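PDB 4DY0: glia-derived nexin from Homo sapiens, which inhibits serine proteases such as thrombin, trypsin and urokinase, binds heparin, and promotes neurite extension by inhibiting thrombin. Local coordinates for residues D51-K56 and S300-F305; A167-G172 and K325-E330; P275-V280 and G374-P379. All blocks are in the same frame, centred on the assembly; numbering follows the deposited sequence.

Contact 1 of 3, residues D51-K56 and S300-F305; sequences DGRTKK and SSKANF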
loop_
_atom_site.group_PDB
_atom_site.type_symbol
_atom_site.label_atom_id
_atom_site.label_comp_id
_atom_site.label_asym_id
_atom_site.label_seq_id
_atom_site.Cartn_x
_atom_site.Cartn_y
_atom_site.Cartn_z
ATOM N N ASP A 51 13.731 3.733 21.261
ATOM C CA ASP A 51 13.692 4.068 22.677
ATOM C C ASP A 51 13.619 5.589 22.816
ATOM O O ASP A 51 13.745 6.310 21.825
ATOM C CB ASP A 51 14.929 3.509 23.389
ATOM C CG ASP A 51 14.760 3.438 24.899
ATOM O OD1 ASP A 51 13.618 3.594 25.390
ATOM O OD2 ASP A 51 15.774 3.222 25.596
ATOM N N GLY A 52 13.398 6.079 24.033
ATOM C CA GLY A 52 13.336 7.521 24.281
ATOM C C GLY A 52 12.388 8.252 23.344
ATOM O O GLY A 52 11.347 7.719 22.971
ATOM N N ARG A 53 12.750 9.477 22.969
ATOM C CA ARG A 53 11.936 10.302 22.067
ATOM C C ARG A 53 11.589 9.599 20.761
ATOM O O ARG A 53 10.483 9.741 20.253
ATOM C CB ARG A 53 12.650 11.618 21.758
ATOM C CG ARG A 53 12.047 12.842 22.432
ATOM C CD ARG A 53 11.346 13.741 21.432
ATOM N NE ARG A 53 12.266 14.234 20.405
ATOM C CZ ARG A 53 12.634 15.505 20.250
ATOM N NH1 ARG A 53 12.165 16.450 21.053
ATOM N NH2 ARG A 53 13.473 15.833 19.277
ATOM N N THR A 54 12.537 8.851 20.209
ATOM C CA THR A 54 12.285 8.138 18.965
ATOM C C THR A 54 11.075 7.216 19.096
ATOM O O THR A 54 10.204 7.193 18.222
ATOM C CB THR A 54 13.507 7.331 18.516
ATOM O OG1 THR A 54 14.583 8.229 18.220
ATOM C CG2 THR A 54 13.173 6.511 17.271
ATOM N N LYS A 55 11.027 6.462 20.191
ATOM C CA LYS A 55 9.901 5.571 20.470
ATOM C C LYS A 55 8.630 6.370 20.753
ATOM O O LYS A 55 7.545 6.013 20.296
ATOM C CB LYS A 55 10.230 4.655 21.657
ATOM C CG LYS A 55 9.124 3.673 22.032
ATOM C CD LYS A 55 9.477 2.921 23.309
ATOM C CE LYS A 55 8.286 2.154 23.867
ATOM N NZ LYS A 55 7.881 1.015 22.996
ATOM N N LYS A 56 8.782 7.457 21.504
ATOM C CA LYS A 56 7.664 8.326 21.865
ATOM C C LYS A 56 6.942 8.901 20.635
ATOM O O LYS A 56 5.711 8.884 20.563
ATOM C CB LYS A 56 8.153 9.450 22.792
ATOM C CG LYS A 56 7.073 10.419 23.250
ATOM N N SER A 300 20.707 11.863 12.371
ATOM C CA SER A 300 21.948 11.186 12.724
ATOM C C SER A 300 22.259 11.237 14.223
ATOM O O SER A 300 22.745 10.264 14.796
ATOM C CB SER A 300 23.101 11.785 11.922
ATOM N N SER A 301 21.969 12.367 14.859
ATOM C CA SER A 301 22.276 12.536 16.278
ATOM C C SER A 301 21.135 12.109 17.202
ATOM O O SER A 301 21.367 11.490 18.237
ATOM C CB SER A 301 22.648 13.989 16.576
ATOM O OG SER A 301 23.519 14.507 15.590
ATOM N N LYS A 302 19.907 12.446 16.827
ATOM C CA LYS A 302 18.774 12.297 17.734
ATOM C C LYS A 302 18.174 10.901 17.728
ATOM O O LYS A 302 17.485 10.517 18.666
ATOM C CB LYS A 302 17.703 13.338 17.412
ATOM C CG LYS A 302 18.223 14.765 17.478
ATOM C CD LYS A 302 17.148 15.788 17.146
ATOM C CE LYS A 302 17.736 17.190 17.150
ATOM N NZ LYS A 302 16.784 18.196 16.610
ATOM N N ALA A 303 18.432 10.147 16.665
ATOM C CA ALA A 303 17.876 8.806 16.534
ATOM C C ALA A 303 18.264 7.934 17.724
ATOM O O ALA A 303 19.414 7.935 18.161
ATOM C CB ALA A 303 18.336 8.167 15.233
ATOM N N ASN A 304 17.300 7.186 18.242
ATOM C CA ASN A 304 17.536 6.341 19.403
ATOM C C ASN A 304 16.964 4.945 19.203
ATOM O O ASN A 304 15.793 4.693 19.485
ATOM C CB ASN A 304 16.940 6.971 20.663
ATOM C CG ASN A 304 17.252 6.171 21.912
ATOM O OD1 ASN A 304 17.566 4.980 21.837
ATOM N ND2 ASN A 304 17.178 6.825 23.070
ATOM N N PHE A 305 17.799 4.043 18.702
ATOM C CA PHE A 305 17.400 2.663 18.500
ATOM C C PHE A 305 18.209 1.761 19.420
ATOM O O PHE A 305 18.790 0.768 18.988
ATOM C CB PHE A 305 17.597 2.266 17.036
ATOM C CG PHE A 305 16.615 2.909 16.103
ATOM C CD1 PHE A 305 15.325 2.409 15.983
ATOM C CD2 PHE A 305 16.973 4.014 15.352
ATOM C CE1 PHE A 305 14.413 2.998 15.130
ATOM C CE2 PHE A 305 16.062 4.608 14.491
ATOM C CZ PHE A 305 14.782 4.100 14.383
HETATM O O HOH W 1 15.031 10.322 19.852
#
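At the N-terminal end of helix 52-62, D51 and T54 meet A303, N304 and F305 of the long loop between helix 286-291 and strand 319-328. Two hydrogen bonds join the segments. D51 N donates to N304 O at 2.9 Å, with an N-H...O angle of 143°. In return N304 N donates to T54 OG1, also at 2.9 Å. Because OG1 lies beside the backbone N (chi1 -64°), the methyl CG2 is anti to that N and sits 4.1 Å from F305 CZ, over one face of the ring and offset toward its rim. The same hydroxyl gives its proton to water 1, and that water donates to K302 O at 2.7 Å, so OG1 is gripped from both the loop backbone and the solvent bridge. The N304 side chain lies against the turn: its CG is 3.5 Å from D51 O, and its OD1 is 3.4 Å from D51 CB. OD1 also accepts from A306 N, an Asx turn that fixes the amide. A CB on G52, which has a positive phi, would fall too close to N304 ND2. Further out, R53 NH2 approaches K302 CD at 4.2 Å; the arginine is committed to a salt bridge with D296, which probably softens the repulsion of the nearby K302 amine. The residue leading into a helix is thus fastened by its backbone N-H, and the first turn by a threonine hydroxyl, to a surface loop of the serpin body, remote from the reactive bond.

Contact 2 of 3, residues A167-G172 and K325-E330; sequences AVYFKG and KIEVSE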
loop_
_atom_site.group_PDB
_atom_site.type_symbol
_atom_site.label_atom_id
_atom_site.label_comp_id
_atom_site.label_asym_id
_atom_site.label_seq_id
_atom_site.Cartn_x
_atom_site.Cartn_y
_atom_site.Cartn_z
ATOM N N ALA A 167 7.733 -4.610 0.585
ATOM C CA ALA A 167 7.316 -4.893 -0.785
ATOM C C ALA A 167 6.042 -5.721 -0.802
ATOM O O ALA A 167 5.947 -6.742 -0.119
ATOM C CB ALA A 167 8.421 -5.611 -1.534
ATOM N N VAL A 168 5.063 -5.279 -1.586
ATOM C CA VAL A 168 3.779 -5.973 -1.671
ATOM C C VAL A 168 3.387 -6.260 -3.122
ATOM O O VAL A 168 3.428 -5.368 -3.971
ATOM C CB VAL A 168 2.651 -5.165 -0.995
ATOM C CG1 VAL A 168 1.384 -6.005 -0.902
ATOM C CG2 VAL A 168 3.080 -4.699 0.385
ATOM N N TYR A 169 3.015 -7.508 -3.403
ATOM C CA TYR A 169 2.551 -7.888 -4.738
ATOM C C TYR A 169 1.220 -8.608 -4.654
ATOM O O TYR A 169 0.966 -9.336 -3.698
ATOM C CB TYR A 169 3.563 -8.781 -5.465
ATOM C CG TYR A 169 3.002 -9.344 -6.754
ATOM C CD1 TYR A 169 3.079 -8.622 -7.940
ATOM C CD2 TYR A 169 2.366 -10.580 -6.780
ATOM C CE1 TYR A 169 2.551 -9.121 -9.118
ATOM C CE2 TYR A 169 1.835 -11.090 -7.956
ATOM C CZ TYR A 169 1.931 -10.355 -9.121
ATOM O OH TYR A 169 1.407 -10.848 -10.294
ATOM N N PHE A 170 0.374 -8.416 -5.663
ATOM C CA PHE A 170 -0.928 -9.065 -5.685
ATOM C C PHE A 170 -1.508 -9.129 -7.100
ATOM O O PHE A 170 -1.257 -8.252 -7.935
ATOM C CB PHE A 170 -1.885 -8.342 -4.731
ATOM C CG PHE A 170 -3.282 -8.901 -4.719
ATOM C CD1 PHE A 170 -3.586 -10.030 -3.976
ATOM C CD2 PHE A 170 -4.294 -8.290 -5.440
ATOM C CE1 PHE A 170 -4.874 -10.548 -3.962
ATOM C CE2 PHE A 170 -5.585 -8.801 -5.432
ATOM C CZ PHE A 170 -5.874 -9.931 -4.690
ATOM N N LYS A 171 -2.265 -10.188 -7.370
ATOM C CA LYS A 171 -3.030 -10.288 -8.609
ATOM C C LYS A 171 -4.398 -10.904 -8.345
ATOM O O LYS A 171 -5.428 -10.283 -8.606
ATOM C CB LYS A 171 -2.281 -11.090 -9.671
ATOM C CG LYS A 171 -3.014 -11.126 -11.000
ATOM C CD LYS A 171 -2.405 -12.119 -11.971
ATOM C CE LYS A 171 -3.185 -12.128 -13.275
ATOM N NZ LYS A 171 -2.544 -12.988 -14.303
ATOM N N GLY A 172 -4.405 -12.125 -7.820
ATOM C CA GLY A 172 -5.652 -12.790 -7.442
ATOM C C GLY A 172 -6.527 -13.169 -8.623
ATOM O O GLY A 172 -6.137 -12.998 -9.776
ATOM N N LYS A 325 2.940 -3.396 -6.156
ATOM C CA LYS A 325 2.712 -3.817 -7.529
ATOM C C LYS A 325 1.476 -4.702 -7.620
ATOM O O LYS A 325 1.407 -5.752 -6.984
ATOM C CB LYS A 325 3.943 -4.557 -8.057
ATOM C CG LYS A 325 3.815 -5.083 -9.475
ATOM C CD LYS A 325 5.186 -5.456 -10.025
ATOM C CE LYS A 325 5.088 -6.092 -11.391
ATOM N NZ LYS A 325 6.440 -6.341 -11.964
ATOM N N ILE A 326 0.498 -4.259 -8.401
ATOM C CA ILE A 326 -0.716 -5.031 -8.615
ATOM C C ILE A 326 -1.012 -5.148 -10.107
ATOM O O ILE A 326 -0.925 -4.170 -10.844
ATOM C CB ILE A 326 -1.928 -4.394 -7.899
ATOM C CG1 ILE A 326 -3.187 -5.234 -8.132
ATOM C CG2 ILE A 326 -2.143 -2.969 -8.380
ATOM C CD1 ILE A 326 -4.446 -4.617 -7.574
ATOM N N GLU A 327 -1.340 -6.353 -10.555
ATOM C CA GLU A 327 -1.763 -6.536 -11.932
ATOM C C GLU A 327 -3.278 -6.667 -12.019
ATOM O O GLU A 327 -3.900 -7.392 -11.243
ATOM C CB GLU A 327 -1.094 -7.752 -12.572
ATOM C CG GLU A 327 -1.606 -8.013 -13.984
ATOM C CD GLU A 327 -0.913 -9.172 -14.673
ATOM O OE1 GLU A 327 -1.275 -9.471 -15.831
ATOM O OE2 GLU A 327 -0.008 -9.779 -14.062
ATOM N N VAL A 328 -3.869 -5.948 -12.962
ATOM C CA VAL A 328 -5.295 -6.042 -13.205
ATOM C C VAL A 328 -5.524 -6.701 -14.559
ATOM O O VAL A 328 -5.170 -6.137 -15.594
ATOM C CB VAL A 328 -5.952 -4.654 -13.164
ATOM C CG1 VAL A 328 -7.431 -4.756 -13.473
ATOM C CG2 VAL A 328 -5.732 -4.021 -11.799
ATOM N N SER A 329 -6.104 -7.899 -14.546
ATOM C CA SER A 329 -6.273 -8.683 -15.768
ATOM C C SER A 329 -7.650 -9.339 -15.857
ATOM O O SER A 329 -8.519 -9.093 -15.018
ATOM C CB SER A 329 -5.181 -9.748 -15.862
ATOM O OG SER A 329 -5.131 -10.321 -17.156
ATOM N N GLU A 330 -7.835 -10.181 -16.875
ATOM C CA GLU A 330 -9.105 -10.869 -17.112
ATOM C C GLU A 330 -9.375 -11.983 -16.103
ATOM O O GLU A 330 -10.520 -12.212 -15.706
ATOM C CB GLU A 330 -9.138 -11.475 -18.524
ATOM C CG GLU A 330 -9.300 -10.480 -19.662
ATOM C CD GLU A 330 -7.978 -10.019 -20.246
ATOM O OE1 GLU A 330 -6.925 -10.241 -19.611
ATOM O OE2 GLU A 330 -7.993 -9.429 -21.347
HETATM O O HOH W 2 -6.038 -7.938 -9.828
HETATM O O HOH W 3 0.006 -12.759 -14.558
#
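K171 and E327 run side by side and point the same way, both extended from a CG anti to the backbone N. Their charges stay beyond salt-bridge range, K171 NZ lying 4.0 Å from E327 OE1, and water 3 links them: it accepts from NZ at 2.6 Å and donates to E327 OE2. K171 CE also packs on S329 CB. An alanine in place of K171 would probably leave the E327 carboxylate without this neighbouring positive charge and its water link, and uncover S329 CB. Y169 points alongside E327 too, ring and carboxylate planes 67° apart. K325 CG meets the Y169 ring in plane at its edge, 3.9 Å from CD1, while K325 NZ bonds to M145 O. The other face is apolar: I326 CG1 approaches the F170 ring edge at CD2 (4.2 Å), and Y227 meets that ring edge-to-face. Between the two faces, residues 167-170 and 325-328 run parallel, axes 11° apart, bonded K325 N to V168 O, F170 N to K325 O and E327 N to F170 O (3.0 to 3.2 Å). In serpins these strands of sheet A part for the reactive loop, consistent with backbone bonds and a water-linked charge pair holding them.

Contact 3 of 3, residues P275-V280 and G374-P379; sequences PKFTAV and GQINKP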
loop_
_atom_site.group_PDB
_atom_site.type_symbol
_atom_site.label_atom_id
_atom_site.label_comp_id
_atom_site.label_asym_id
_atom_site.label_seq_id
_atom_site.Cartn_x
_atom_site.Cartn_y
_atom_site.Cartn_z
ATOM N N PRO A 275 -9.337 -0.388 -17.230
ATOM C CA PRO A 275 -8.055 -0.640 -17.869
ATOM C C PRO A 275 -7.459 -1.970 -17.432
ATOM O O PRO A 275 -7.460 -2.301 -16.241
ATOM C CB PRO A 275 -7.183 0.507 -17.360
ATOM C CG PRO A 275 -8.144 1.606 -17.116
ATOM C CD PRO A 275 -9.373 0.930 -16.576
ATOM N N LYS A 276 -6.980 -2.739 -18.399
ATOM C CA LYS A 276 -6.168 -3.905 -18.104
ATOM C C LYS A 276 -4.728 -3.407 -18.033
ATOM O O LYS A 276 -4.188 -2.924 -19.024
ATOM C CB LYS A 276 -6.330 -4.954 -19.205
ATOM C CG LYS A 276 -5.105 -5.831 -19.417
ATOM C CD LYS A 276 -5.474 -7.178 -20.022
ATOM C CE LYS A 276 -4.224 -7.968 -20.358
ATOM N NZ LYS A 276 -4.303 -9.351 -19.825
ATOM N N PHE A 277 -4.114 -3.494 -16.858
ATOM C CA PHE A 277 -2.797 -2.895 -16.673
ATOM C C PHE A 277 -2.117 -3.382 -15.403
ATOM O O PHE A 277 -2.706 -4.104 -14.599
ATOM C CB PHE A 277 -2.923 -1.373 -16.603
ATOM C CG PHE A 277 -3.408 -0.872 -15.270
ATOM C CD1 PHE A 277 -4.709 -1.129 -14.848
ATOM C CD2 PHE A 277 -2.565 -0.151 -14.434
ATOM C CE1 PHE A 277 -5.160 -0.673 -13.618
ATOM C CE2 PHE A 277 -3.005 0.308 -13.201
ATOM C CZ PHE A 277 -4.305 0.045 -12.791
ATOM N N THR A 278 -0.868 -2.964 -15.231
ATOM C CA THR A 278 -0.114 -3.247 -14.029
ATOM C C THR A 278 0.221 -1.936 -13.333
ATOM O O THR A 278 0.840 -1.051 -13.922
ATOM C CB THR A 278 1.192 -3.985 -14.355
ATOM O OG1 THR A 278 0.897 -5.183 -15.086
ATOM C CG2 THR A 278 1.940 -4.330 -13.082
ATOM N N ALA A 279 -0.206 -1.819 -12.081
ATOM C CA ALA A 279 0.071 -0.646 -11.269
ATOM C C ALA A 279 1.271 -0.916 -10.375
ATOM O O ALA A 279 1.252 -1.844 -9.573
ATOM C CB ALA A 279 -1.143 -0.298 -10.421
ATOM N N VAL A 280 2.309 -0.099 -10.508
ATOM C CA VAL A 280 3.515 -0.281 -9.715
ATOM C C VAL A 280 4.190 1.050 -9.387
ATOM O O VAL A 280 4.358 1.907 -10.256
ATOM C CB VAL A 280 4.518 -1.207 -10.426
ATOM C CG1 VAL A 280 4.757 -0.730 -11.859
ATOM C CG2 VAL A 280 5.822 -1.272 -9.650
ATOM N N GLY A 374 -4.131 3.414 -4.383
ATOM C CA GLY A 374 -3.454 3.937 -5.555
ATOM C C GLY A 374 -4.172 5.063 -6.267
ATOM O O GLY A 374 -5.407 5.113 -6.317
ATOM N N GLN A 375 -3.392 5.979 -6.825
ATOM C CA GLN A 375 -3.951 6.954 -7.735
ATOM C C GLN A 375 -3.342 6.685 -9.103
ATOM O O GLN A 375 -2.126 6.732 -9.274
ATOM C CB GLN A 375 -3.690 8.388 -7.253
ATOM C CG GLN A 375 -2.718 9.171 -8.092
ATOM C CD GLN A 375 -2.714 10.651 -7.752
ATOM O OE1 GLN A 375 -3.735 11.210 -7.358
ATOM N NE2 GLN A 375 -1.559 11.293 -7.902
ATOM N N ILE A 376 -4.189 6.365 -10.072
ATOM C CA ILE A 376 -3.704 6.061 -11.411
ATOM C C ILE A 376 -4.034 7.202 -12.358
ATOM O O ILE A 376 -5.201 7.421 -12.685
ATOM C CB ILE A 376 -4.318 4.756 -11.954
ATOM C CG1 ILE A 376 -4.007 3.583 -11.014
ATOM C CG2 ILE A 376 -3.827 4.481 -13.372
ATOM C CD1 ILE A 376 -2.514 3.362 -10.762
ATOM N N ASN A 377 -3.001 7.927 -12.782
ATOM C CA ASN A 377 -3.151 9.035 -13.723
ATOM C C ASN A 377 -2.959 8.600 -15.168
ATOM O O ASN A 377 -3.403 9.276 -16.095
ATOM C CB ASN A 377 -2.161 10.151 -13.386
ATOM C CG ASN A 377 -2.690 11.088 -12.332
ATOM O OD1 ASN A 377 -2.189 11.130 -11.204
ATOM N ND2 ASN A 377 -3.729 11.834 -12.681
ATOM N N LYS A 378 -2.281 7.473 -15.353
ATOM C CA LYS A 378 -2.102 6.890 -16.675
ATOM C C LYS A 378 -1.767 5.409 -16.548
ATOM O O LYS A 378 -0.665 5.058 -16.145
ATOM C CB LYS A 378 -0.996 7.612 -17.446
ATOM C CG LYS A 378 -1.033 7.347 -18.945
ATOM C CD LYS A 378 -0.130 8.306 -19.707
ATOM C CE LYS A 378 1.337 8.057 -19.397
ATOM N NZ LYS A 378 2.222 8.980 -20.162
ATOM N N PRO A 379 -2.727 4.533 -16.883
ATOM C CA PRO A 379 -2.491 3.094 -16.785
ATOM C C PRO A 379 -1.268 2.682 -17.589
ATOM O O PRO A 379 -1.006 3.240 -18.659
ATOM C CB PRO A 379 -3.757 2.474 -17.394
ATOM C CG PRO A 379 -4.551 3.612 -17.964
ATOM C CD PRO A 379 -4.103 4.855 -17.291
ATOM O OXT PRO A 379 -0.515 1.795 -17.186
#
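P379, the C-terminal residue, lies against F277 and P275, while I376, three residues earlier, packs beside the same ring. P379 has the largest area buried here. Its CB is 4.0 Å from F277 CG and equally 4.0 Å from P275 CB, so one methylene bridges the two residues, and the side chains of P379 and F277 cross at about a right angle. The terminal carboxylate comes along with it: OXT approaches F277 CD2 at 3.9 Å, obliquely to the ring.

F277, next in buried area, has CG between the backbone N and the carbonyl carbon (chi1 78°), which places CG against P379 CB. Its far end reaches I376 tip to tip, with CE2 at 3.9 Å from I376 CD1 and CZ at 4.0 Å from I376 CG1. The part of strand 266-284 that carries F277, paired with strand 319-328, belongs to sheet A of the serpin fold, and strand 369-376 to sheet B, so this is a place where the two sheets face each other through apolar side chains. F358 of strand 358-364, beside strand 369-376, also touches both F277 and I376.

I376 completes the packing with the same methyl that meets the phenylalanine. CG1 lies beside the backbone N and anti to the carbonyl carbon (chi1 -58°), and CD1 also rests 3.9 Å from A279 CB. V198 of strand 195-213 packs on both P275 and P379.

Contacts 2 and 3 lie close together, their centres 11 Å apart, and are joined where strand 319-328 pairs antiparallel with strand 266-284, probably by hydrogen bonds from V328 N to F277 O (2.7 Å) and from A279 N to I326 O (2.8 Å). Contact 1 stands on the opposite side of the chain's centre, about 18 Å from contact 2 between nearest atoms. Chemistry follows place. Contact 3, buried between sheets, is purely apolar apart from a terminal carboxylate at its margin; contact 2, within a sheet, combines backbone bonds with one apolar and one charged face; contact 1, near the surface, ties a helix end to a loop by backbone, hydroxyl and water.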